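Local coordinates for protein At4g34840 (PDB 3BSF) that is a nucleosidase of the phosphorylase superfamily, with an alpha/beta fold built round a mixed sheet, and holds adenine in a pocket of that fold, at residues Q27-R32 / K234-L239; K57-N62 / F245-C250; L97-G102 / I205-V210. All coordinates share one frame; numbering follows the deposited sequence.

Interaction 1: Q27-R32 / K234-L239; sequences QPLINR and KLDESL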
loop_
_atom_site.group_PDB
_atom_site.type_symbol
_atom_site.label_atom_id
_atom_site.label_comp_id
_atom_site.label_asym_id
_atom_site.label_seq_id
_atom_site.Cartn_x
_atom_site.Cartn_y
_atom_site.Cartn_z
ATOM N N GLN A 27 17.571 -13.162 7.833
ATOM C CA GLN A 27 18.988 -13.484 7.960
ATOM C C GLN A 27 19.345 -14.935 8.288
ATOM O O GLN A 27 19.992 -15.591 7.474
ATOM C CB GLN A 27 19.657 -12.545 8.968
ATOM C CG GLN A 27 21.155 -12.395 8.750
ATOM C CD GLN A 27 21.491 -12.064 7.304
ATOM O OE1 GLN A 27 21.902 -12.938 6.527
ATOM N NE2 GLN A 27 21.295 -10.799 6.929
ATOM N N PRO A 28 18.920 -15.457 9.466
ATOM C CA PRO A 28 19.234 -16.842 9.844
ATOM C C PRO A 28 18.986 -17.854 8.720
ATOM O O PRO A 28 19.862 -18.669 8.387
ATOM C CB PRO A 28 18.322 -17.087 11.048
ATOM C CG PRO A 28 18.187 -15.747 11.653
ATOM C CD PRO A 28 17.973 -14.873 10.436
ATOM N N LEU A 29 17.782 -17.804 8.154
ATOM C CA LEU A 29 17.423 -18.704 7.075
ATOM C C LEU A 29 18.470 -18.571 5.966
ATOM O O LEU A 29 19.040 -19.572 5.523
ATOM C CB LEU A 29 16.026 -18.363 6.546
ATOM C CG LEU A 29 15.524 -19.217 5.382
ATOM C CD1 LEU A 29 15.365 -20.665 5.841
ATOM C CD2 LEU A 29 14.205 -18.663 4.864
ATOM N N ILE A 30 18.730 -17.328 5.541
ATOM C CA ILE A 30 19.707 -17.035 4.484
ATOM C C ILE A 30 21.041 -17.729 4.776
ATOM O O ILE A 30 21.693 -18.278 3.878
ATOM C CB ILE A 30 19.950 -15.498 4.341
ATOM C CG1 ILE A 30 18.639 -14.794 3.982
ATOM C CG2 ILE A 30 20.977 -15.222 3.258
ATOM C CD1 ILE A 30 18.778 -13.301 3.814
ATOM N N ASN A 31 21.439 -17.715 6.042
ATOM C CA ASN A 31 22.680 -18.345 6.438
ATOM C C ASN A 31 22.623 -19.858 6.342
ATOM O O ASN A 31 23.470 -20.462 5.696
ATOM C CB ASN A 31 23.044 -17.930 7.860
ATOM C CG ASN A 31 23.316 -16.445 7.974
ATOM O OD1 ASN A 31 23.790 -15.818 7.024
ATOM N ND2 ASN A 31 23.032 -15.871 9.142
ATOM N N ARG A 32 21.621 -20.468 6.970
ATOM C CA ARG A 32 21.506 -21.926 6.959
ATOM C C ARG A 32 21.438 -22.504 5.552
ATOM O O ARG A 32 22.039 -23.543 5.267
ATOM C CB ARG A 32 20.281 -22.394 7.762
ATOM C CG ARG A 32 20.317 -23.888 8.102
ATOM C CD ARG A 32 19.061 -24.371 8.833
ATOM N NE ARG A 32 18.751 -23.570 10.019
ATOM C CZ ARG A 32 17.906 -23.941 10.980
ATOM N NH1 ARG A 32 17.282 -25.110 10.904
ATOM N NH2 ARG A 32 17.691 -23.148 12.022
ATOM N N LYS A 234 13.665 -19.054 16.407
ATOM C CA LYS A 234 12.675 -20.131 16.355
ATOM C C LYS A 234 11.941 -20.086 15.012
ATOM O O LYS A 234 11.601 -21.127 14.441
ATOM C CB LYS A 234 11.671 -19.979 17.504
ATOM C CG LYS A 234 10.527 -21.000 17.525
ATOM C CD LYS A 234 10.980 -22.387 17.978
ATOM C CE LYS A 234 9.797 -23.356 18.103
ATOM N NZ LYS A 234 9.151 -23.697 16.800
ATOM N N LEU A 235 11.703 -18.877 14.513
ATOM C CA LEU A 235 11.023 -18.699 13.238
ATOM C C LEU A 235 11.857 -19.354 12.135
ATOM O O LEU A 235 11.346 -20.144 11.339
ATOM C CB LEU A 235 10.838 -17.207 12.944
ATOM C CG LEU A 235 9.910 -16.816 11.789
ATOM C CD1 LEU A 235 8.479 -17.258 12.093
ATOM C CD2 LEU A 235 9.967 -15.315 11.589
ATOM N N ASP A 236 13.143 -19.021 12.092
ATOM C CA ASP A 236 14.047 -19.591 11.105
ATOM C C ASP A 236 13.969 -21.118 11.138
ATOM O O ASP A 236 13.628 -21.744 10.137
ATOM C CB ASP A 236 15.481 -19.143 11.384
ATOM C CG ASP A 236 16.517 -20.085 10.777
ATOM O OD1 ASP A 236 16.418 -20.359 9.559
ATOM O OD2 ASP A 236 17.427 -20.552 11.507
ATOM N N GLU A 237 14.297 -21.707 12.287
ATOM C CA GLU A 237 14.257 -23.157 12.467
ATOM C C GLU A 237 12.975 -23.727 11.857
ATOM O O GLU A 237 12.990 -24.767 11.194
ATOM C CB GLU A 237 14.306 -23.496 13.965
ATOM C CG GLU A 237 13.926 -24.936 14.311
ATOM C CD GLU A 237 13.339 -25.077 15.717
ATOM O OE1 GLU A 237 14.052 -24.750 16.699
ATOM O OE2 GLU A 237 12.165 -25.514 15.835
ATOM N N SER A 238 11.869 -23.024 12.075
ATOM C CA SER A 238 10.570 -23.444 11.571
ATOM C C SER A 238 10.410 -23.353 10.055
ATOM O O SER A 238 9.909 -24.285 9.416
ATOM C CB SER A 238 9.478 -22.620 12.243
ATOM O OG SER A 238 9.547 -22.767 13.650
ATOM N N LEU A 239 10.818 -22.228 9.475
ATOM C CA LEU A 239 10.709 -22.051 8.028
ATOM C C LEU A 239 11.509 -23.139 7.302
ATOM O O LEU A 239 11.046 -23.706 6.317
ATOM C CB LEU A 239 11.203 -20.656 7.631
ATOM C CG LEU A 239 10.334 -19.508 8.158
ATOM C CD1 LEU A 239 11.090 -18.203 8.073
ATOM C CD2 LEU A 239 9.040 -19.439 7.379
#
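Two helices that both lean on the central sheet, 23-33 and 227-246, pack against each other here, with Pro-28, Leu-29 and Arg-32 of the first meeting Asp-236, Glu-237 and Leu-239 of the second. The segment axes come within 8.8 Å and cross at -46°, running in broadly the same direction; the nearest backbones are those of Leu-29 and Asp-236, whose CA atoms are 5.3 Å apart. Asp-236 has the largest share of the buried surface. Its CG stands anti to the backbone N (chi1 158°), and the carboxylate is directed into the facing helix, its two oxygens serving different neighbours. OD1 lies against the backbone of Leu-29, 3.1 Å from CA, while the N of Leu-29 is close but too poorly angled for a hydrogen bond. This is where helix 23-33 kinks, since the N atoms of Pro-28 and Leu-29 make no bond to the turn before. OD2 forms a salt bridge with Arg-32 NH2 at 2.7 Å, a weak hydrogen bond by its angle at the proton. The guanidinium and carboxylate planes are 89° apart, so the two groups meet through a single N and O and not as a flat, two-pronged pair. NH2 also passes 3.5 Å from Glu-237 CA, so the group reaches beyond Asp-236 to the next residue. Pro-28 CB packs against the carboxylate carbon, 3.5 Å from Asp-236 CG. Toward the sheet the contact becomes apolar, Leu-29 CD2 approaching Leu-239 CD1 at 4.5 Å; Leu-29 continues onto Thr-240, Ile-243 and Ile-63. The two helices thus pack side by side on the sheet of this alpha/beta fold, joined by leucines near the sheet and by a salt bridge from a buried Asp-236 to an exposed Arg-32.

Interaction 2: K57-N62 / F245-C250; sequences KDLNIN and FISGKC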
loop_
_atom_site.group_PDB
_atom_site.type_symbol
_atom_site.label_atom_id
_atom_site.label_comp_id
_atom_site.label_asym_id
_atom_site.label_seq_id
_atom_site.Cartn_x
_atom_site.Cartn_y
_atom_site.Cartn_z
ATOM N N LYS A 57 17.671 -28.450 -2.244
ATOM C CA LYS A 57 17.171 -29.698 -2.809
ATOM C C LYS A 57 16.560 -29.413 -4.177
ATOM O O LYS A 57 17.221 -28.874 -5.063
ATOM C CB LYS A 57 16.146 -30.351 -1.881
ATOM C CG LYS A 57 16.788 -30.967 -0.659
ATOM C CD LYS A 57 15.795 -31.720 0.199
ATOM C CE LYS A 57 16.500 -32.337 1.405
ATOM N NZ LYS A 57 15.593 -33.149 2.276
ATOM N N ASP A 58 15.295 -29.748 -4.353
ATOM C CA ASP A 58 14.664 -29.510 -5.643
ATOM C C ASP A 58 13.794 -28.259 -5.623
ATOM O O ASP A 58 12.685 -28.257 -6.165
ATOM C CB ASP A 58 13.837 -30.739 -6.029
ATOM C CG ASP A 58 14.706 -31.968 -6.287
ATOM O OD1 ASP A 58 15.933 -31.898 -6.016
ATOM O OD2 ASP A 58 14.159 -33.000 -6.759
ATOM N N LEU A 59 14.308 -27.195 -5.012
ATOM C CA LEU A 59 13.556 -25.953 -4.904
ATOM C C LEU A 59 14.398 -24.704 -5.099
ATOM O O LEU A 59 15.451 -24.555 -4.495
ATOM C CB LEU A 59 12.895 -25.859 -3.527
ATOM C CG LEU A 59 12.057 -27.004 -2.949
ATOM C CD1 LEU A 59 11.643 -26.600 -1.544
ATOM C CD2 LEU A 59 10.829 -27.296 -3.808
ATOM N N ASN A 60 13.913 -23.800 -5.940
ATOM C CA ASN A 60 14.589 -22.533 -6.185
ATOM C C ASN A 60 14.000 -21.554 -5.187
ATOM O O ASN A 60 12.943 -20.970 -5.422
ATOM C CB ASN A 60 14.305 -22.024 -7.593
ATOM C CG ASN A 60 14.645 -23.035 -8.639
ATOM O OD1 ASN A 60 15.794 -23.435 -8.771
ATOM N ND2 ASN A 60 13.646 -23.464 -9.390
ATOM N N ILE A 61 14.682 -21.387 -4.066
ATOM C CA ILE A 61 14.213 -20.473 -3.041
ATOM C C ILE A 61 14.707 -19.044 -3.308
ATOM O O ILE A 61 15.898 -18.823 -3.552
ATOM C CB ILE A 61 14.703 -20.923 -1.645
ATOM C CG1 ILE A 61 14.681 -22.457 -1.545
ATOM C CG2 ILE A 61 13.831 -20.286 -0.563
ATOM C CD1 ILE A 61 13.319 -23.089 -1.740
ATOM N N ASN A 62 13.779 -18.088 -3.284
ATOM C CA ASN A 62 14.104 -16.681 -3.495
ATOM C C ASN A 62 13.505 -15.864 -2.372
ATOM O O ASN A 62 12.299 -15.901 -2.153
ATOM C CB ASN A 62 13.542 -16.166 -4.820
ATOM C CG ASN A 62 14.266 -16.736 -6.021
ATOM O OD1 ASN A 62 14.123 -17.914 -6.353
ATOM N ND2 ASN A 62 15.055 -15.900 -6.681
ATOM N N PHE A 245 9.647 -29.727 4.075
ATOM C CA PHE A 245 8.404 -30.488 3.910
ATOM C C PHE A 245 7.832 -30.363 2.509
ATOM O O PHE A 245 7.305 -31.329 1.961
ATOM C CB PHE A 245 7.360 -29.996 4.922
ATOM C CG PHE A 245 5.964 -30.542 4.687
ATOM C CD1 PHE A 245 5.613 -31.812 5.125
ATOM C CD2 PHE A 245 5.006 -29.787 4.007
ATOM C CE1 PHE A 245 4.330 -32.328 4.887
ATOM C CE2 PHE A 245 3.721 -30.296 3.767
ATOM C CZ PHE A 245 3.386 -31.567 4.206
ATOM N N ILE A 246 7.920 -29.159 1.946
ATOM C CA ILE A 246 7.408 -28.885 0.612
ATOM C C ILE A 246 8.246 -29.561 -0.464
ATOM O O ILE A 246 7.702 -30.142 -1.400
ATOM C CB ILE A 246 7.386 -27.368 0.329
ATOM C CG1 ILE A 246 6.455 -26.674 1.316
ATOM C CG2 ILE A 246 6.981 -27.102 -1.125
ATOM C CD1 ILE A 246 6.604 -25.175 1.331
ATOM N N SER A 247 9.566 -29.478 -0.323
ATOM C CA SER A 247 10.498 -30.057 -1.289
ATOM C C SER A 247 10.051 -31.440 -1.759
ATOM O O SER A 247 9.963 -32.384 -0.970
ATOM C CB SER A 247 11.903 -30.141 -0.684
ATOM O OG SER A 247 12.870 -30.440 -1.679
ATOM N N GLY A 248 9.750 -31.549 -3.050
ATOM C CA GLY A 248 9.319 -32.819 -3.592
ATOM C C GLY A 248 7.830 -32.967 -3.807
ATOM O O GLY A 248 7.404 -33.816 -4.579
ATOM N N LYS A 249 7.035 -32.136 -3.152
ATOM C CA LYS A 249 5.576 -32.215 -3.274
ATOM C C LYS A 249 4.901 -31.352 -4.363
ATOM O O LYS A 249 5.550 -30.543 -5.022
ATOM C CB LYS A 249 4.951 -31.881 -1.916
ATOM C CG LYS A 249 5.201 -32.934 -0.843
ATOM C CD LYS A 249 4.802 -32.437 0.523
ATOM C CE LYS A 249 4.617 -33.589 1.473
ATOM N NZ LYS A 249 3.394 -34.364 1.118
ATOM N N CYS A 250 3.597 -31.558 -4.554
ATOM C CA CYS A 250 2.801 -30.778 -5.510
ATOM C C CYS A 250 1.966 -29.830 -4.674
ATOM O O CYS A 250 1.804 -30.044 -3.472
ATOM C CB CYS A 250 1.867 -31.665 -6.343
ATOM S SG CYS A 250 2.717 -32.628 -7.628
#
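Ser-247 and Leu-59 account for most of the surface buried here, with Lys-57 adding a smaller share. Ser-247 is the first residue to leave helical backbone angles after helix 227-246, and it lies within a type II beta turn from Ile-246 to Lys-249 that is closed by the bond from Lys-249 N to Ile-246 O, 2.7 Å. Gly-248 follows it in the turn with a positive phi of 101°, as is usual at the third position of this turn type. Across from it, Lys-57 and Asp-58 form the short connection between antiparallel strands 50-56 and 59-65. Leu-59 comes in with its branched end: CD1 is 3.7 Å from Ser-247 CA and equally close to its CB, and CD2 reaches the same CA at 3.8 Å, so both methyls lie against the start of the turn. With OG anti to the backbone N (chi1 -168°), the Ser-247 hydroxyl is carried toward the hairpin connection. There it meets the aliphatic part of Lys-57, with OG 3.3 Å from CB and 3.7 Å from CD, and it also lies 3.7 Å from Asp-58 N. No hydrogen bond crosses between the two segments; the evidence is for van der Waals packing at the surface. The Lys-57 chain runs extended beyond CG, and its NZ makes a salt bridge with Asp-244 in the last turns of helix 227-246. The contact thus seats the end of that helix against the hairpin of strands 50-56 and 59-65, while Leu-59 and Ile-246 both touch Ile-16 of the adjoining strand 15-19.

Interaction 3: L97-G102 / I205-V210; sequences LIINAG and ILIKGV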
loop_
_atom_site.group_PDB
_atom_site.type_symbol
_atom_site.label_atom_id
_atom_site.label_comp_id
_atom_site.label_asym_id
_atom_site.label_seq_id
_atom_site.Cartn_x
_atom_site.Cartn_y
_atom_site.Cartn_z
ATOM N N LEU A 97 4.932 -20.766 -5.604
ATOM C CA LEU A 97 4.402 -20.554 -4.267
ATOM C C LEU A 97 5.075 -19.370 -3.590
ATOM O O LEU A 97 6.300 -19.294 -3.503
ATOM C CB LEU A 97 4.631 -21.811 -3.436
ATOM C CG LEU A 97 4.181 -21.842 -1.988
ATOM C CD1 LEU A 97 2.659 -21.857 -1.895
ATOM C CD2 LEU A 97 4.768 -23.098 -1.357
ATOM N N ILE A 98 4.268 -18.437 -3.113
ATOM C CA ILE A 98 4.812 -17.288 -2.430
ATOM C C ILE A 98 4.456 -17.369 -0.943
ATOM O O ILE A 98 3.315 -17.645 -0.569
ATOM C CB ILE A 98 4.304 -15.976 -3.070
ATOM C CG1 ILE A 98 4.367 -14.840 -2.056
ATOM C CG2 ILE A 98 2.905 -16.166 -3.615
ATOM C CD1 ILE A 98 3.823 -13.544 -2.592
ATOM N N ILE A 99 5.460 -17.153 -0.100
ATOM C CA ILE A 99 5.286 -17.213 1.340
ATOM C C ILE A 99 5.736 -15.929 2.015
ATOM O O ILE A 99 6.827 -15.424 1.753
ATOM C CB ILE A 99 6.083 -18.382 1.942
ATOM C CG1 ILE A 99 5.642 -19.688 1.282
ATOM C CG2 ILE A 99 5.876 -18.438 3.461
ATOM C CD1 ILE A 99 6.412 -20.905 1.754
ATOM N N ASN A 100 4.879 -15.422 2.898
ATOM C CA ASN A 100 5.144 -14.199 3.645
ATOM C C ASN A 100 5.446 -14.495 5.100
ATOM O O ASN A 100 4.538 -14.778 5.884
ATOM C CB ASN A 100 3.935 -13.279 3.576
ATOM C CG ASN A 100 4.074 -12.073 4.475
ATOM O OD1 ASN A 100 5.069 -11.354 4.410
ATOM N ND2 ASN A 100 3.075 -11.840 5.318
ATOM N N ALA A 101 6.717 -14.405 5.469
ATOM C CA ALA A 101 7.113 -14.673 6.844
ATOM C C ALA A 101 7.620 -13.440 7.614
ATOM O O ALA A 101 7.995 -12.417 7.026
ATOM C CB ALA A 101 8.160 -15.782 6.859
ATOM N N GLY A 102 7.620 -13.549 8.938
ATOM C CA GLY A 102 8.075 -12.451 9.772
ATOM C C GLY A 102 7.511 -12.520 11.178
ATOM O O GLY A 102 6.635 -13.318 11.484
ATOM N N ILE A 205 1.136 -18.435 1.297
ATOM C CA ILE A 205 1.173 -18.861 2.695
ATOM C C ILE A 205 1.771 -17.761 3.586
ATOM O O ILE A 205 2.724 -17.070 3.189
ATOM C CB ILE A 205 2.011 -20.137 2.838
ATOM C CG1 ILE A 205 1.375 -21.249 2.017
ATOM C CG2 ILE A 205 2.108 -20.542 4.299
ATOM C CD1 ILE A 205 2.122 -22.539 2.104
ATOM N N LEU A 206 1.203 -17.592 4.781
ATOM C CA LEU A 206 1.691 -16.578 5.713
ATOM C C LEU A 206 2.084 -17.220 7.027
ATOM O O LEU A 206 1.287 -17.894 7.678
ATOM C CB LEU A 206 0.632 -15.503 5.951
ATOM C CG LEU A 206 0.228 -14.678 4.720
ATOM C CD1 LEU A 206 -0.528 -15.553 3.741
ATOM C CD2 LEU A 206 -0.649 -13.512 5.134
ATOM N N ILE A 207 3.333 -17.013 7.409
ATOM C CA ILE A 207 3.858 -17.578 8.637
ATOM C C ILE A 207 4.349 -16.456 9.561
ATOM O O ILE A 207 5.189 -15.643 9.170
ATOM C CB ILE A 207 4.995 -18.552 8.305
ATOM C CG1 ILE A 207 4.436 -19.705 7.474
ATOM C CG2 ILE A 207 5.647 -19.065 9.581
ATOM C CD1 ILE A 207 5.489 -20.657 6.986
ATOM N N LYS A 208 3.837 -16.423 10.790
ATOM C CA LYS A 208 4.201 -15.363 11.728
ATOM C C LYS A 208 4.767 -15.801 13.082
ATOM O O LYS A 208 4.185 -16.654 13.755
ATOM C CB LYS A 208 2.976 -14.485 11.948
ATOM C CG LYS A 208 2.316 -14.057 10.640
ATOM C CD LYS A 208 3.218 -13.121 9.835
ATOM C CE LYS A 208 2.518 -12.580 8.586
ATOM N NZ LYS A 208 3.304 -11.496 7.913
ATOM N N GLY A 209 5.898 -15.203 13.471
ATOM C CA GLY A 209 6.533 -15.516 14.747
ATOM C C GLY A 209 6.164 -14.469 15.787
ATOM O O GLY A 209 6.486 -13.284 15.628
ATOM N N VAL A 210 5.496 -14.901 16.857
ATOM C CA VAL A 210 5.041 -13.977 17.903
ATOM C C VAL A 210 6.175 -13.446 18.766
ATOM O O VAL A 210 6.791 -14.189 19.513
ATOM C CB VAL A 210 3.983 -14.634 18.832
ATOM C CG1 VAL A 210 3.421 -13.598 19.788
ATOM C CG2 VAL A 210 2.865 -15.246 18.008
#
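Strands 97-106 and 204-213 run parallel in the central sheet of the phosphorylase superfamily fold, with segment axes 4.6 Å apart and 17° between their directions. Ile-99 pairs with Ile-205, Asn-100 with Leu-206, Ala-101 with Ile-207 and Gly-102 with Lys-208. The bonds pass alternately between the strands: Asn-100 N donates to Ile-205 O at 2.7 Å, and Ile-207 N returns to Asn-100 O at 3.0 Å. The bond from Gly-102 N to Ile-207 O is weak (132° at the proton), whereas Gly-209 N to Gly-102 O is firm at 2.8 Å. Leu-206 and Lys-208 occupy one face with Asn-100, whose side chain packs on Val-193 of helix 190-199. Lys-208 NZ forms a salt bridge with Asp-187, a residue of the adenine pocket. On the face of Ile-99, Ala-101, Ile-205 and Ile-207 the contacts are apolar: Ile-99 and Ile-205 run alongside each other in the same direction, with Ile-99 CG1 4.0 Å from Ile-205 CB. Ile-99 CG2 reaches Ile-207 CD1 at 4.2 Å. At the N-terminal end Leu-97 brings CD1 within 4.1 Å of Ile-205 CD1.

How the interactions relate
From the N terminus, 27-32 opens the loop that interaction 1 closes at 234-239, and 57-62 opens the one that interaction 2 closes at 245-250. These two loops cross, because the segments alternate along the chain, and both end on helix 227-246. Interaction 3, joining 97-102 to 205-210, lies wholly within each of them. Interactions 1 and 2 do not touch, their nearest atoms being about 6 Å apart, but each packs on the strands of interaction 3: Leu-239 CD2 is 3.8 Å from Ala-101 CB, and Ile-246 CD1 is 3.9 Å from Leu-97 CD2. Helix 227-246 thus ties helix 23-33 and the hairpin connection to the sheet centre.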